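Long-range contact in putative host cell surface-exposed lipoprotein (Streptococcus phage TP-J34, PDB 4EQQ), which probably blocks superinfection of the lysogenic host by other phages as a lipoprotein exposed on the cell surface, with the phage tape measure protein as its target: residues E14-Y25 against F43-A54. Sequence-based numbering, arbitrary orientation.
Sequences EYRTAVSKAKQY and FDKYSQDASDYA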
# COMPACT_ATOMS: atom_id res chain seq x y z
N GLU A 14 -3.64 6.50 24.92
CA GLU A 14 -3.98 6.74 23.52
C GLU A 14 -2.73 6.86 22.64
O GLU A 14 -2.75 6.35 21.53
CB GLU A 14 -4.82 8.02 23.41
CG GLU A 14 -5.29 8.35 22.00
CD GLU A 14 -5.77 9.77 21.75
OE1 GLU A 14 -6.20 10.06 20.61
OE2 GLU A 14 -5.71 10.59 22.69
N TYR A 15 -1.68 7.56 23.12
CA TYR A 15 -0.44 7.74 22.34
C TYR A 15 0.27 6.38 22.18
O TYR A 15 0.83 6.11 21.12
CB TYR A 15 0.50 8.74 23.03
CG TYR A 15 0.15 10.22 22.93
CD1 TYR A 15 -1.18 10.64 22.97
CD2 TYR A 15 1.14 11.19 22.99
CE1 TYR A 15 -1.50 12.00 22.96
CE2 TYR A 15 0.83 12.55 22.98
CZ TYR A 15 -0.49 12.95 22.94
OH TYR A 15 -0.80 14.29 22.95
N ARG A 16 0.25 5.55 23.24
CA ARG A 16 0.89 4.22 23.22
C ARG A 16 0.13 3.29 22.29
O ARG A 16 0.74 2.53 21.55
CB ARG A 16 1.01 3.62 24.65
CG ARG A 16 1.94 4.42 25.56
CD ARG A 16 2.32 3.67 26.83
NE ARG A 16 1.19 3.57 27.73
CZ ARG A 16 0.90 4.46 28.68
NH1 ARG A 16 -0.18 4.31 29.43
NH2 ARG A 16 1.70 5.50 28.88
N THR A 17 -1.21 3.39 22.29
CA THR A 17 -2.05 2.60 21.38
C THR A 17 -1.81 3.07 19.93
O THR A 17 -1.76 2.24 19.01
CB THR A 17 -3.52 2.64 21.86
OG1 THR A 17 -3.55 2.22 23.22
CG2 THR A 17 -4.42 1.68 21.08
N ALA A 18 -1.66 4.41 19.72
CA ALA A 18 -1.38 4.95 18.40
C ALA A 18 -0.02 4.45 17.88
O ALA A 18 0.08 4.13 16.70
CB ALA A 18 -1.42 6.48 18.42
N VAL A 19 1.01 4.34 18.77
CA VAL A 19 2.34 3.82 18.42
C VAL A 19 2.22 2.36 17.94
O VAL A 19 2.81 1.98 16.92
CB VAL A 19 3.34 3.98 19.61
CG1 VAL A 19 4.54 3.03 19.46
CG2 VAL A 19 3.81 5.43 19.74
N SER A 20 1.44 1.56 18.66
CA SER A 20 1.20 0.14 18.32
C SER A 20 0.54 0.05 16.93
O SER A 20 0.95 -0.76 16.09
CB SER A 20 0.28 -0.48 19.38
OG SER A 20 0.01 -1.82 19.03
N LYS A 21 -0.47 0.90 16.68
CA LYS A 21 -1.17 0.96 15.40
C LYS A 21 -0.23 1.44 14.27
O LYS A 21 -0.23 0.84 13.20
CB LYS A 21 -2.42 1.85 15.53
CG LYS A 21 -3.34 1.88 14.31
CD LYS A 21 -3.81 0.49 13.81
CE LYS A 21 -4.81 -0.19 14.72
NZ LYS A 21 -5.44 -1.36 14.06
N ALA A 22 0.61 2.46 14.54
CA ALA A 22 1.58 3.00 13.57
C ALA A 22 2.55 1.89 13.11
O ALA A 22 2.82 1.77 11.91
CB ALA A 22 2.34 4.17 14.17
N LYS A 23 3.05 1.07 14.06
CA LYS A 23 3.95 -0.06 13.80
C LYS A 23 3.29 -1.10 12.90
O LYS A 23 3.94 -1.65 12.03
CB LYS A 23 4.37 -0.72 15.11
CG LYS A 23 5.38 0.07 15.90
CD LYS A 23 5.65 -0.58 17.26
CE LYS A 23 6.71 0.17 18.04
NZ LYS A 23 8.05 -0.05 17.46
N GLN A 24 2.00 -1.36 13.12
CA GLN A 24 1.19 -2.29 12.32
C GLN A 24 1.10 -1.79 10.88
O GLN A 24 1.41 -2.53 9.94
CB GLN A 24 -0.21 -2.36 12.94
CG GLN A 24 -0.91 -3.68 12.84
CD GLN A 24 -2.06 -3.68 13.82
OE1 GLN A 24 -1.87 -3.82 15.04
NE2 GLN A 24 -3.25 -3.42 13.33
N TYR A 25 0.74 -0.51 10.69
CA TYR A 25 0.67 0.10 9.36
C TYR A 25 2.00 0.06 8.63
O TYR A 25 2.02 -0.32 7.46
CB TYR A 25 0.18 1.55 9.44
CG TYR A 25 -1.30 1.68 9.69
CD1 TYR A 25 -2.22 1.06 8.85
CD2 TYR A 25 -1.78 2.51 10.70
CE1 TYR A 25 -3.59 1.19 9.06
CE2 TYR A 25 -3.15 2.69 10.88
CZ TYR A 25 -4.05 2.02 10.07
OH TYR A 25 -5.39 2.20 10.26
N PHE A 43 -8.63 7.48 9.66
CA PHE A 43 -9.24 6.16 9.83
C PHE A 43 -9.43 5.77 11.29
O PHE A 43 -10.54 5.40 11.68
CB PHE A 43 -8.45 5.08 9.07
CG PHE A 43 -9.11 3.71 9.12
CD1 PHE A 43 -10.17 3.40 8.28
CD2 PHE A 43 -8.70 2.75 10.04
CE1 PHE A 43 -10.80 2.16 8.35
CE2 PHE A 43 -9.33 1.51 10.11
CZ PHE A 43 -10.37 1.21 9.25
N ASP A 44 -8.35 5.77 12.07
CA ASP A 44 -8.37 5.31 13.46
C ASP A 44 -8.96 6.32 14.43
O ASP A 44 -9.25 5.97 15.57
CB ASP A 44 -6.98 4.87 13.90
CG ASP A 44 -6.44 3.77 13.02
OD1 ASP A 44 -6.77 2.60 13.29
OD2 ASP A 44 -5.82 4.08 12.00
N LYS A 45 -9.12 7.58 13.99
CA LYS A 45 -9.72 8.66 14.78
C LYS A 45 -8.89 9.07 16.00
O LYS A 45 -9.45 9.51 17.00
CB LYS A 45 -11.23 8.41 15.10
CG LYS A 45 -12.09 7.97 13.90
CD LYS A 45 -12.16 9.05 12.83
CE LYS A 45 -13.07 8.65 11.69
NZ LYS A 45 -13.00 9.62 10.55
N TYR A 46 -7.56 8.96 15.91
CA TYR A 46 -6.68 9.47 16.96
C TYR A 46 -6.69 11.00 16.84
O TYR A 46 -6.96 11.52 15.75
CB TYR A 46 -5.24 8.95 16.78
CG TYR A 46 -5.10 7.54 17.31
CD1 TYR A 46 -5.11 7.29 18.67
CD2 TYR A 46 -5.03 6.46 16.44
CE1 TYR A 46 -5.03 5.99 19.17
CE2 TYR A 46 -4.93 5.15 16.92
CZ TYR A 46 -4.96 4.93 18.29
OH TYR A 46 -4.87 3.66 18.78
N SER A 47 -6.39 11.71 17.93
CA SER A 47 -6.29 13.17 17.85
C SER A 47 -5.05 13.50 16.99
O SER A 47 -4.18 12.64 16.78
CB SER A 47 -6.10 13.77 19.24
OG SER A 47 -4.90 13.28 19.81
N GLN A 48 -4.94 14.75 16.53
CA GLN A 48 -3.76 15.18 15.79
C GLN A 48 -2.48 15.02 16.65
O GLN A 48 -1.45 14.57 16.14
CB GLN A 48 -3.90 16.64 15.31
CG GLN A 48 -2.88 17.03 14.24
CD GLN A 48 -3.03 16.21 12.98
OE1 GLN A 48 -4.07 16.22 12.32
NE2 GLN A 48 -1.98 15.49 12.61
N ASP A 49 -2.56 15.35 17.95
CA ASP A 49 -1.40 15.23 18.84
C ASP A 49 -0.92 13.77 19.00
O ASP A 49 0.28 13.54 18.99
CB ASP A 49 -1.69 15.86 20.21
CG ASP A 49 -1.76 17.38 20.20
OD1 ASP A 49 -1.24 18.00 19.24
OD2 ASP A 49 -2.25 17.95 21.18
N ALA A 50 -1.85 12.81 19.18
CA ALA A 50 -1.50 11.39 19.34
C ALA A 50 -0.86 10.86 18.03
O ALA A 50 0.10 10.10 18.07
CB ALA A 50 -2.74 10.58 19.67
N SER A 51 -1.40 11.30 16.88
CA SER A 51 -0.90 10.89 15.56
C SER A 51 0.49 11.48 15.33
O SER A 51 1.38 10.74 14.92
CB SER A 51 -1.86 11.29 14.45
OG SER A 51 -1.34 10.89 13.20
N ASP A 52 0.67 12.79 15.62
CA ASP A 52 1.96 13.48 15.52
C ASP A 52 3.00 12.81 16.43
O ASP A 52 4.14 12.63 16.00
CB ASP A 52 1.83 14.97 15.89
CG ASP A 52 1.03 15.81 14.89
OD1 ASP A 52 0.72 15.29 13.77
OD2 ASP A 52 0.68 16.94 15.24
N TYR A 53 2.61 12.39 17.64
CA TYR A 53 3.51 11.67 18.54
C TYR A 53 3.89 10.31 17.94
O TYR A 53 5.07 9.96 17.90
CB TYR A 53 2.87 11.47 19.92
CG TYR A 53 3.73 10.64 20.85
CD1 TYR A 53 4.76 11.24 21.59
CD2 TYR A 53 3.53 9.27 21.00
CE1 TYR A 53 5.57 10.48 22.43
CE2 TYR A 53 4.34 8.50 21.82
CZ TYR A 53 5.35 9.11 22.55
OH TYR A 53 6.14 8.38 23.40
N ALA A 54 2.88 9.51 17.52
CA ALA A 54 3.11 8.18 16.96
C ALA A 54 4.03 8.15 15.72
O ALA A 54 4.92 7.31 15.65
CB ALA A 54 1.78 7.49 16.65
O HOH W 1 -5.07 13.13 22.37
O HOH W 2 -6.72 0.06 12.08
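Helix segments 14-25 and 48-54 cross at -52° with their axes 8.5 Å apart, bringing Tyr-15 close to Ala-50 and Val-19 close to Ala-54, while the loop residues 44-47 run alongside the first helix. Small residues allow the close approach: the methyl of Ala-54 sits against Ala-18, with their CB atoms 3.8 Å apart, and also reaches Val-19 and Ala-22. Tyr-46 of the loop lays one ring face over Ala-18, whose CB stands 3.7 Å from the ring centroid in a CH-pi contact, almost on the ring normal; Glu-14 CG meets the same ring at its edge. Swung out with CG anti to the backbone N (chi1 -178°) and extended beyond it, Glu-14 places OE1 on the amide of Ser-47, accepting a nearly straight bond from N at 3.2 Å. Ser-47 OG in turn caps helix 48-57 by accepting from Ala-50 N, and a water joins this hydroxyl to Glu-14 OE2. Beyond Glu-14, the Tyr-15 ring rests one face on Ala-50 CA, while Tyr-15 CD2 lies over a face of the Tyr-53 ring, 3.4 Å from Tyr-53 CG, with the planes turned 40° apart. At the other end, Tyr-25 OH donates to the syn lone pair of Asp-44 OD2 at 2.6 Å and is also hydrogen-bonded to Gln-39 NE2 of helix 33-42; a second water links Asp-44 OD1 to Lys-21 NZ. Together with helix 33-42, these two helices form a compact three-helix unit, consistent with the helix-turn-helix fold of this lipoprotein ectodomain, and both segments fall in the first of two stretches matching the host cell surface-exposed lipoprotein family.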